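Local coordinates for period circadian protein homolog 2 (Mus musculus, PDB 3GDI), which serves as a component of the mammalian circadian clock, probably helping to repress clock-gene transcription through protein interactions made by its tandem PAS domains, at residues A[211-214]-A[215-219]; A[294-297]-A[298-301]. One frame throughout, in Å; residues are numbered along the deposited sequence.

Contact 1 (A[211-214]-A[215-219]); sequences LMLA and IHKKI
With CG anti to its own carbonyl carbon (chi1 -70°), the side chain of His216 folds back along the helix toward Met212, whose chain, bent at chi2 and chi3, swings its methyl to the same ring. Both residues lie on helix 209-221, the long helix that packs on the antiparallel sheet of this PAS fold. The ring nitrogen ND1 of His216 donates to Met212 O at 2.7 Å, nearly straight at 170°, with the oxygen in the ring plane. Met212 O also accepts the ordinary helical bond from His216 N, at 3.0 Å, and the two donors grip it from opposite faces of its plane. The rotation of the imidazole is set by ND1 on Met212 O together with NE2, which is bonded to His171 on strand 166-171, so both nitrogens of this buried ring are satisfied. Histidine suits the place because it can serve helix and sheet at once. Ile215, branched and apolar, lies on the sheet side, where it meets Trp248; its CD1 lies 3.7 Å from Met212 SD, the flexible thioether crossing it at an angle. Toward solvent, Lys217 and Lys218 lay their aliphatic stems over backbone oxygens: CG of Lys217 passes 3.1 Å from Leu213 O, and CG of Lys218 lies 3.3 Å from Ala214 O.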
loop_
_atom_site.group_PDB
_atom_site.type_symbol
_atom_site.label_atom_id
_atom_site.label_comp_id
_atom_site.label_asym_id
_atom_site.label_seq_id
_atom_site.Cartn_x
_atom_site.Cartn_y
_atom_site.Cartn_z
ATOM N N LEU A 211 19.481 -1.092 17.888
ATOM C CA LEU A 211 19.578 0.360 17.777
ATOM C C LEU A 211 18.225 0.940 17.400
ATOM O O LEU A 211 17.884 2.046 17.811
ATOM C CB LEU A 211 20.606 0.767 16.714
ATOM C CG LEU A 211 22.107 0.668 17.011
ATOM C CD1 LEU A 211 22.479 -0.746 17.446
ATOM C CD2 LEU A 211 22.886 1.070 15.756
ATOM N N MET A 212 17.460 0.191 16.612
ATOM C CA MET A 212 16.151 0.654 16.178
ATOM C C MET A 212 15.236 0.997 17.338
ATOM O O MET A 212 14.402 1.896 17.232
ATOM C CB MET A 212 15.476 -0.383 15.277
ATOM C CG MET A 212 16.008 -0.394 13.873
ATOM S SD MET A 212 16.024 1.272 13.137
ATOM C CE MET A 212 14.436 1.323 12.413
ATOM N N LEU A 213 15.399 0.293 18.452
ATOM C CA LEU A 213 14.569 0.552 19.620
ATOM C C LEU A 213 14.800 1.964 20.144
ATOM O O LEU A 213 13.849 2.670 20.483
ATOM C CB LEU A 213 14.875 -0.453 20.724
ATOM C CG LEU A 213 14.029 -0.270 21.980
ATOM C CD1 LEU A 213 12.564 -0.521 21.648
ATOM C CD2 LEU A 213 14.509 -1.229 23.055
ATOM N N ALA A 214 16.064 2.373 20.204
ATOM C CA ALA A 214 16.421 3.699 20.689
ATOM C C ALA A 214 16.053 4.754 19.665
ATOM O O ALA A 214 15.706 5.881 20.004
ATOM C CB ALA A 214 17.912 3.766 20.988
ATOM N N ILE A 215 16.129 4.390 18.398
ATOM C CA ILE A 215 15.800 5.341 17.363
ATOM C C ILE A 215 14.328 5.699 17.438
ATOM O O ILE A 215 13.968 6.864 17.340
ATOM C CB ILE A 215 16.156 4.779 15.982
ATOM C CG1 ILE A 215 17.677 4.740 15.847
ATOM C CG2 ILE A 215 15.549 5.629 14.889
ATOM C CD1 ILE A 215 18.184 3.798 14.763
ATOM N N HIS A 216 13.463 4.712 17.632
ATOM C CA HIS A 216 12.050 5.043 17.701
ATOM C C HIS A 216 11.704 5.851 18.946
ATOM O O HIS A 216 10.858 6.743 18.888
ATOM C CB HIS A 216 11.192 3.784 17.578
ATOM C CG HIS A 216 11.219 3.192 16.205
ATOM N ND1 HIS A 216 12.325 2.548 15.695
ATOM C CD2 HIS A 216 10.316 3.236 15.198
ATOM C CE1 HIS A 216 12.105 2.228 14.433
ATOM N NE2 HIS A 216 10.893 2.636 14.105
ATOM N N LYS A 217 12.378 5.566 20.057
ATOM C CA LYS A 217 12.144 6.314 21.289
ATOM C C LYS A 217 12.438 7.792 21.049
ATOM O O LYS A 217 11.691 8.661 21.497
ATOM C CB LYS A 217 13.029 5.790 22.420
ATOM C CG LYS A 217 12.700 4.373 22.819
ATOM C CD LYS A 217 13.214 4.038 24.207
ATOM C CE LYS A 217 12.609 2.722 24.694
ATOM N NZ LYS A 217 13.094 2.346 26.049
ATOM N N LYS A 218 13.523 8.078 20.338
ATOM C CA LYS A 218 13.856 9.462 20.056
ATOM C C LYS A 218 12.866 10.046 19.053
ATOM O O LYS A 218 12.530 11.226 19.125
ATOM C CB LYS A 218 15.274 9.591 19.498
ATOM C CG LYS A 218 16.362 9.118 20.447
ATOM C CD LYS A 218 17.761 9.441 19.902
ATOM C CE LYS A 218 18.879 8.830 20.763
ATOM N NZ LYS A 218 18.862 9.309 22.177
ATOM N N ILE A 219 12.394 9.221 18.122
ATOM C CA ILE A 219 11.460 9.703 17.111
ATOM C C ILE A 219 10.161 10.242 17.689
ATOM O O ILE A 219 9.734 11.332 17.328
ATOM C CB ILE A 219 11.106 8.607 16.083
ATOM C CG1 ILE A 219 12.319 8.306 15.200
ATOM C CG2 ILE A 219 9.934 9.055 15.229
ATOM C CD1 ILE A 219 12.062 7.222 14.175
#

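Contact 2 (A[294-297]-A[298-301]); sequences QELT and EQIH
Helix 291-303, near the C-terminal end of the modelled chain, holds this contact as two successive turns whose apolar side chains fall on one face. Leu296 and Ile300, four residues apart, meet through their terminal methyls, CD1 to CD1 at 3.8 Å. Ile300 has CG1 anti to its carbonyl carbon (chi1 -70°), which directs that branch back along the helix over Leu296 O, 3.3 Å from CG1. Beneath them run the backbone bonds of the alpha-helix, the straightest being Glu298 N to Gln294 O and His301 N to Thr297 O, both at 174°. The apolar face turns to the PAS fold: Leu296 and Ile300 both touch Leu213 of helix 209-221 and Leu201 of helix 200-203, and Ile300 also reaches His216. An alanine in place of Ile300 would probably leave the Leu296 methyl without its mate and open a gap against Leu213 and Leu201. Gln299 crosses Leu296 with its extended chain, OE1 3.9 Å from Leu296 CD2. Thr297 turns its hydroxyl back against its own helix, OG1 bonded to Val293 O one turn earlier. Glu298 packs on Pro83 and His301 on Lys102, both of the second subunit; His301 also touches Pro173 and Asn174 of its own chain.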
loop_
_atom_site.group_PDB
_atom_site.type_symbol
_atom_site.label_atom_id
_atom_site.label_comp_id
_atom_site.label_asym_id
_atom_site.label_seq_id
_atom_site.Cartn_x
_atom_site.Cartn_y
_atom_site.Cartn_z
ATOM N N GLN A 294 10.983 -10.605 15.623
ATOM C CA GLN A 294 9.591 -10.563 16.059
ATOM C C GLN A 294 9.510 -9.835 17.397
ATOM O O GLN A 294 8.712 -8.919 17.576
ATOM C CB GLN A 294 9.042 -11.980 16.223
ATOM C CG GLN A 294 9.117 -12.838 14.969
ATOM C CD GLN A 294 8.684 -14.273 15.224
ATOM O OE1 GLN A 294 8.694 -15.111 14.320
ATOM N NE2 GLN A 294 8.300 -14.563 16.464
ATOM N N GLU A 295 10.356 -10.257 18.326
ATOM C CA GLU A 295 10.418 -9.680 19.662
ATOM C C GLU A 295 10.628 -8.170 19.653
ATOM O O GLU A 295 9.878 -7.420 20.284
ATOM C CB GLU A 295 11.561 -10.328 20.453
ATOM C CG GLU A 295 11.843 -9.668 21.803
ATOM C CD GLU A 295 13.256 -9.939 22.316
ATOM O OE1 GLU A 295 13.594 -9.447 23.419
ATOM O OE2 GLU A 295 14.027 -10.635 21.616
ATOM N N LEU A 296 11.668 -7.735 18.949
ATOM C CA LEU A 296 12.015 -6.322 18.867
ATOM C C LEU A 296 10.932 -5.522 18.140
ATOM O O LEU A 296 10.673 -4.364 18.464
ATOM C CB LEU A 296 13.357 -6.171 18.147
ATOM C CG LEU A 296 14.364 -5.174 18.724
ATOM C CD1 LEU A 296 13.736 -3.796 18.822
ATOM C CD2 LEU A 296 14.811 -5.642 20.096
ATOM N N THR A 297 10.299 -6.158 17.160
ATOM C CA THR A 297 9.252 -5.526 16.385
ATOM C C THR A 297 8.053 -5.182 17.262
ATOM O O THR A 297 7.675 -4.021 17.368
ATOM C CB THR A 297 8.814 -6.444 15.215
ATOM O OG1 THR A 297 9.836 -6.457 14.211
ATOM C CG2 THR A 297 7.514 -5.965 14.599
ATOM N N GLU A 298 7.461 -6.178 17.908
ATOM C CA GLU A 298 6.294 -5.915 18.747
ATOM C C GLU A 298 6.630 -4.928 19.865
ATOM O O GLU A 298 5.769 -4.190 20.348
ATOM C CB GLU A 298 5.746 -7.225 19.332
ATOM C CG GLU A 298 4.419 -7.071 20.083
ATOM C CD GLU A 298 3.657 -8.391 20.229
ATOM O OE1 GLU A 298 4.271 -9.401 20.657
ATOM O OE2 GLU A 298 2.441 -8.415 19.925
ATOM N N GLN A 299 7.898 -4.912 20.251
ATOM C CA GLN A 299 8.382 -4.032 21.304
ATOM C C GLN A 299 8.325 -2.580 20.838
ATOM O O GLN A 299 7.999 -1.677 21.607
ATOM C CB GLN A 299 9.819 -4.421 21.644
ATOM C CG GLN A 299 10.344 -3.894 22.951
ATOM C CD GLN A 299 11.786 -4.313 23.184
ATOM O OE1 GLN A 299 12.149 -5.478 22.972
ATOM N NE2 GLN A 299 12.617 -3.368 23.624
ATOM N N ILE A 300 8.653 -2.362 19.569
ATOM C CA ILE A 300 8.640 -1.028 18.987
ATOM C C ILE A 300 7.198 -0.594 18.731
ATOM O O ILE A 300 6.811 0.524 19.074
ATOM C CB ILE A 300 9.435 -1.000 17.662
ATOM C CG1 ILE A 300 10.930 -1.157 17.951
ATOM C CG2 ILE A 300 9.181 0.294 16.919
ATOM C CD1 ILE A 300 11.791 -1.338 16.713
ATOM N N HIS A 301 6.403 -1.483 18.139
ATOM C CA HIS A 301 5.008 -1.174 17.851
ATOM C C HIS A 301 4.309 -0.730 19.135
ATOM O O HIS A 301 3.550 0.230 19.138
ATOM C CB HIS A 301 4.302 -2.405 17.287
ATOM C CG HIS A 301 2.971 -2.106 16.671
ATOM N ND1 HIS A 301 2.129 -3.092 16.200
ATOM C CD2 HIS A 301 2.349 -0.931 16.419
ATOM C CE1 HIS A 301 1.048 -2.536 15.684
ATOM N NE2 HIS A 301 1.155 -1.226 15.805
#

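Overall arrangement
From the N terminus the chain first builds one PAS sheet, strands 26-31 to 142-150, then a second, 166-171 to 259-268. Contact 1 falls within the second, on helix 209-221 between strands 177-180 and 227-235; contact 2 follows after its last strand, on helix 291-303. Each joins neighbouring turns of a single helix, so neither closes a loop, and the two stand in series without nesting or crossing. They still touch in space, their centres about 12 Å apart, with Met212 CB beside Ile300 CD1 where the two helices meet. The later helix thus packs beside the earlier one, which itself rests on the sheet, while contact 2 also reaches the second subunit.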